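Local coordinates for protein esterase (Xanthomonas oryzae pv. oryzae, PDB 3H2G) that acts as an esterase that degrades rice cell walls and contributes to the virulence of this plant pathogen, at residues R4-S10 with E48-I54. Coordinates in Å, arbitrary orientation, origin at the centre of the assembly. Residues are numbered along the deposited sequence.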
ATOM      1  N   ARG A   4     -18.260   4.573  11.965  1.00 14.44           N
ATOM      2  CA  ARG A   4     -16.951   4.339  11.362  1.00 14.03           C
ATOM      3  C   ARG A   4     -15.838   4.525  12.389  1.00 12.72           C
ATOM      4  O   ARG A   4     -15.826   5.509  13.130  1.00 13.61           O
ATOM      5  CB  ARG A   4     -16.719   5.300  10.189  1.00 13.20           C
ATOM      6  CG  ARG A   4     -17.574   5.028   8.961  1.00 11.50           C
ATOM      7  CD  ARG A   4     -17.194   5.958   7.813  1.00 11.77           C
ATOM      8  NE  ARG A   4     -15.767   5.887   7.501  1.00 11.17           N
ATOM      9  CZ  ARG A   4     -15.167   6.622   6.570  1.00 12.33           C
ATOM     10  NH1 ARG A   4     -15.870   7.488   5.851  1.00 13.31           N
ATOM     11  NH2 ARG A   4     -13.862   6.502   6.363  1.00 10.88           N
ATOM     12  N   GLY A   5     -14.907   3.577  12.430  1.00 11.83           N
ATOM     13  CA  GLY A   5     -13.803   3.667  13.368  1.00 10.95           C
ATOM     14  C   GLY A   5     -14.035   2.957  14.690  1.00  9.97           C
ATOM     15  O   GLY A   5     -13.114   2.841  15.503  1.00  9.97           O
ATOM     16  N   THR A   6     -15.256   2.484  14.923  1.00  8.13           N
ATOM     17  CA  THR A   6     -15.564   1.784  16.167  1.00  9.08           C
ATOM     18  C   THR A   6     -14.672   0.556  16.342  1.00  8.84           C
ATOM     19  O   THR A   6     -14.530  -0.254  15.423  1.00  8.59           O
ATOM     20  CB  THR A   6     -17.046   1.330  16.213  1.00  9.62           C
ATOM     21  OG1 THR A   6     -17.901   2.480  16.250  1.00 11.85           O
ATOM     22  CG2 THR A   6     -17.308   0.477  17.449  1.00 10.10           C
ATOM     23  N   LEU A   7     -14.068   0.426  17.520  1.00  8.91           N
ATOM     24  CA  LEU A   7     -13.196  -0.708  17.824  1.00  9.57           C
ATOM     25  C   LEU A   7     -14.050  -1.904  18.244  1.00  9.97           C
ATOM     26  O   LEU A   7     -14.736  -1.855  19.268  1.00 10.71           O
ATOM     27  CB  LEU A   7     -12.232  -0.347  18.958  1.00  9.31           C
ATOM     28  CG  LEU A   7     -11.242  -1.428  19.404  1.00  9.78           C
ATOM     29  CD1 LEU A   7     -10.203  -1.661  18.312  1.00  7.10           C
ATOM     30  CD2 LEU A   7     -10.563  -0.998  20.693  1.00  9.39           C
ATOM     31  N   LEU A   8     -14.001  -2.976  17.457  1.00  7.08           N
ATOM     32  CA  LEU A   8     -14.780  -4.180  17.744  1.00  8.19           C
ATOM     33  C   LEU A   8     -14.038  -5.161  18.654  1.00  8.63           C
ATOM     34  O   LEU A   8     -14.609  -5.675  19.615  1.00  8.55           O
ATOM     35  CB  LEU A   8     -15.173  -4.859  16.429  1.00  8.30           C
ATOM     36  CG  LEU A   8     -16.077  -3.992  15.544  1.00 10.64           C
ATOM     37  CD1 LEU A   8     -16.303  -4.667  14.198  1.00 10.65           C
ATOM     38  CD2 LEU A   8     -17.403  -3.757  16.255  1.00 10.82           C
ATOM     39  N   THR A   9     -12.777  -5.436  18.335  1.00  7.68           N
ATOM     40  CA  THR A   9     -11.953  -6.322  19.153  1.00  7.92           C
ATOM     41  C   THR A   9     -10.506  -5.856  19.049  1.00  7.78           C
ATOM     42  O   THR A   9     -10.135  -5.151  18.110  1.00  6.17           O
ATOM     43  CB  THR A   9     -12.008  -7.802  18.689  1.00  8.49           C
ATOM     44  OG1 THR A   9     -11.301  -7.948  17.450  1.00  9.00           O
ATOM     45  CG2 THR A   9     -13.457  -8.264  18.505  1.00  8.20           C
ATOM     46  N   SER A  10      -9.693  -6.241  20.024  1.00  8.57           N
ATOM     47  CA  SER A  10      -8.281  -5.887  20.023  1.00  8.48           C
ATOM     48  C   SER A  10      -7.560  -6.958  20.819  1.00  9.87           C
ATOM     49  O   SER A  10      -8.122  -7.539  21.750  1.00 10.36           O
ATOM     50  CB  SER A  10      -8.052  -4.500  20.638  1.00  8.87           C
ATOM     51  OG  SER A  10      -8.480  -4.443  21.985  1.00 11.12           O
ATOM     52  N   GLU A  48      -3.185  -6.348  17.491  1.00  9.27           N
ATOM     53  CA  GLU A  48      -4.053  -6.533  16.341  1.00  9.01           C
ATOM     54  C   GLU A  48      -5.428  -6.053  16.771  1.00  8.15           C
ATOM     55  O   GLU A  48      -5.708  -5.943  17.967  1.00  8.40           O
ATOM     56  CB  GLU A  48      -4.107  -8.009  15.935  1.00  8.90           C
ATOM     57  CG  GLU A  48      -4.683  -8.929  17.002  1.00  9.68           C
ATOM     58  CD  GLU A  48      -4.560 -10.394  16.636  1.00 12.08           C
ATOM     59  OE1 GLU A  48      -5.021 -11.241  17.429  1.00 10.41           O
ATOM     60  OE2 GLU A  48      -4.003 -10.701  15.561  1.00 10.85           O
ATOM     61  N   PHE A  49      -6.286  -5.759  15.804  1.00  8.42           N
ATOM     62  CA  PHE A  49      -7.619  -5.289  16.137  1.00  6.80           C
ATOM     63  C   PHE A  49      -8.557  -5.354  14.938  1.00  7.57           C
ATOM     64  O   PHE A  49      -8.114  -5.467  13.794  1.00  5.25           O
ATOM     65  CB  PHE A  49      -7.536  -3.852  16.684  1.00  7.40           C
ATOM     66  CG  PHE A  49      -7.023  -2.841  15.687  1.00  6.83           C
ATOM     67  CD1 PHE A  49      -7.906  -2.145  14.863  1.00  6.87           C
ATOM     68  CD2 PHE A  49      -5.657  -2.596  15.562  1.00  7.37           C
ATOM     69  CE1 PHE A  49      -7.431  -1.217  13.924  1.00  7.96           C
ATOM     70  CE2 PHE A  49      -5.170  -1.671  14.625  1.00  4.94           C
ATOM     71  CZ  PHE A  49      -6.059  -0.983  13.808  1.00  7.44           C
ATOM     72  N   THR A  50      -9.858  -5.319  15.213  1.00  6.49           N
ATOM     73  CA  THR A  50     -10.859  -5.327  14.152  1.00  5.89           C
ATOM     74  C   THR A  50     -11.721  -4.102  14.400  1.00  6.46           C
ATOM     75  O   THR A  50     -11.866  -3.656  15.541  1.00  6.03           O
ATOM     76  CB  THR A  50     -11.730  -6.601  14.174  1.00  7.06           C
ATOM     77  OG1 THR A  50     -12.434  -6.690  15.418  1.00  5.43           O
ATOM     78  CG2 THR A  50     -10.854  -7.835  13.996  1.00  7.14           C
ATOM     79  N   TYR A  51     -12.288  -3.546  13.337  1.00  5.51           N
ATOM     80  CA  TYR A  51     -13.091  -2.343  13.487  1.00  5.86           C
ATOM     81  C   TYR A  51     -14.175  -2.198  12.434  1.00  5.50           C
ATOM     82  O   TYR A  51     -14.184  -2.899  11.422  1.00  5.38           O
ATOM     83  CB  TYR A  51     -12.179  -1.114  13.438  1.00  5.28           C
ATOM     84  CG  TYR A  51     -11.374  -1.010  12.153  1.00  5.82           C
ATOM     85  CD1 TYR A  51     -10.228  -1.785  11.954  1.00  6.72           C
ATOM     86  CD2 TYR A  51     -11.773  -0.152  11.128  1.00  6.53           C
ATOM     87  CE1 TYR A  51      -9.498  -1.708  10.759  1.00  6.09           C
ATOM     88  CE2 TYR A  51     -11.054  -0.068   9.928  1.00  6.23           C
ATOM     89  CZ  TYR A  51      -9.918  -0.848   9.753  1.00  7.27           C
ATOM     90  OH  TYR A  51      -9.205  -0.761   8.575  1.00  6.70           O
ATOM     91  N   ALA A  52     -15.091  -1.273  12.691  1.00  5.63           N
ATOM     92  CA  ALA A  52     -16.181  -0.994  11.779  1.00  6.54           C
ATOM     93  C   ALA A  52     -15.703   0.050  10.777  1.00  6.97           C
ATOM     94  O   ALA A  52     -15.012   1.001  11.140  1.00  7.43           O
ATOM     95  CB  ALA A  52     -17.389  -0.466  12.555  1.00  6.38           C
ATOM     96  N   THR A  53     -16.071  -0.132   9.514  1.00  7.08           N
ATOM     97  CA  THR A  53     -15.690   0.808   8.470  1.00  6.92           C
ATOM     98  C   THR A  53     -16.759   0.759   7.384  1.00  7.40           C
ATOM     99  O   THR A  53     -17.871   0.290   7.635  1.00  7.00           O
ATOM    100  CB  THR A  53     -14.296   0.456   7.893  1.00  6.24           C
ATOM    101  OG1 THR A  53     -13.880   1.479   6.981  1.00  7.38           O
ATOM    102  CG2 THR A  53     -14.328  -0.892   7.181  1.00  6.61           C
ATOM    103  N   ILE A  54     -16.444   1.242   6.185  1.00  6.41           N
ATOM    104  CA  ILE A  54     -17.423   1.230   5.102  1.00  6.33           C
ATOM    105  C   ILE A  54     -16.941   0.507   3.857  1.00  7.04           C
ATOM    106  O   ILE A  54     -15.738   0.381   3.622  1.00  6.42           O
ATOM    107  CB  ILE A  54     -17.824   2.662   4.674  1.00  7.02           C
ATOM    108  CG1 ILE A  54     -16.568   3.490   4.390  1.00  5.89           C
ATOM    109  CG2 ILE A  54     -18.695   3.307   5.750  1.00  7.86           C
ATOM    110  CD1 ILE A  54     -16.845   4.837   3.745  1.00  8.04           C
TER
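L7-S10 opens the outermost strand 7-16 and runs antiparallel to E48-I54 at the edge of the mixed sheet of this α/β-hydrolase-type fold; R4-T6 is the loop leading into it. A classic beta bulge interrupts the ladder: L8 and T9 both face T50. The near-helical psi of L8 (-48°) turns L8 N (2.9 Å) and, weakly, T9 N onto T50 O. T50 N donates to T9 O (2.9 Å). The m,t side chain of L8 lies over the backbone, CD1 3.7 Å from Y51 C. T9 and T50 are both p, and their OG1 atoms hydrogen-bond at 2.6 Å. On the other face, L7 (t,p) sets CD1 3.8 Å from F49 CB. Y51 and F49, both p at chi1, share that face; Y51 packs on helix 141-162, F49 on L67. R4 lays its guanidinium over I54 CD1 (NH1 to CD1 3.5 Å) while NE bridges to D150. Before the bulge, G5 N bonds A52 O (2.9 Å) and A52 N bonds T6 O (3.0 Å). Main-chain bonds flanking the bulge, plus one hydroxyl pair, thus fix the edge strand's register, with few side-chain contacts.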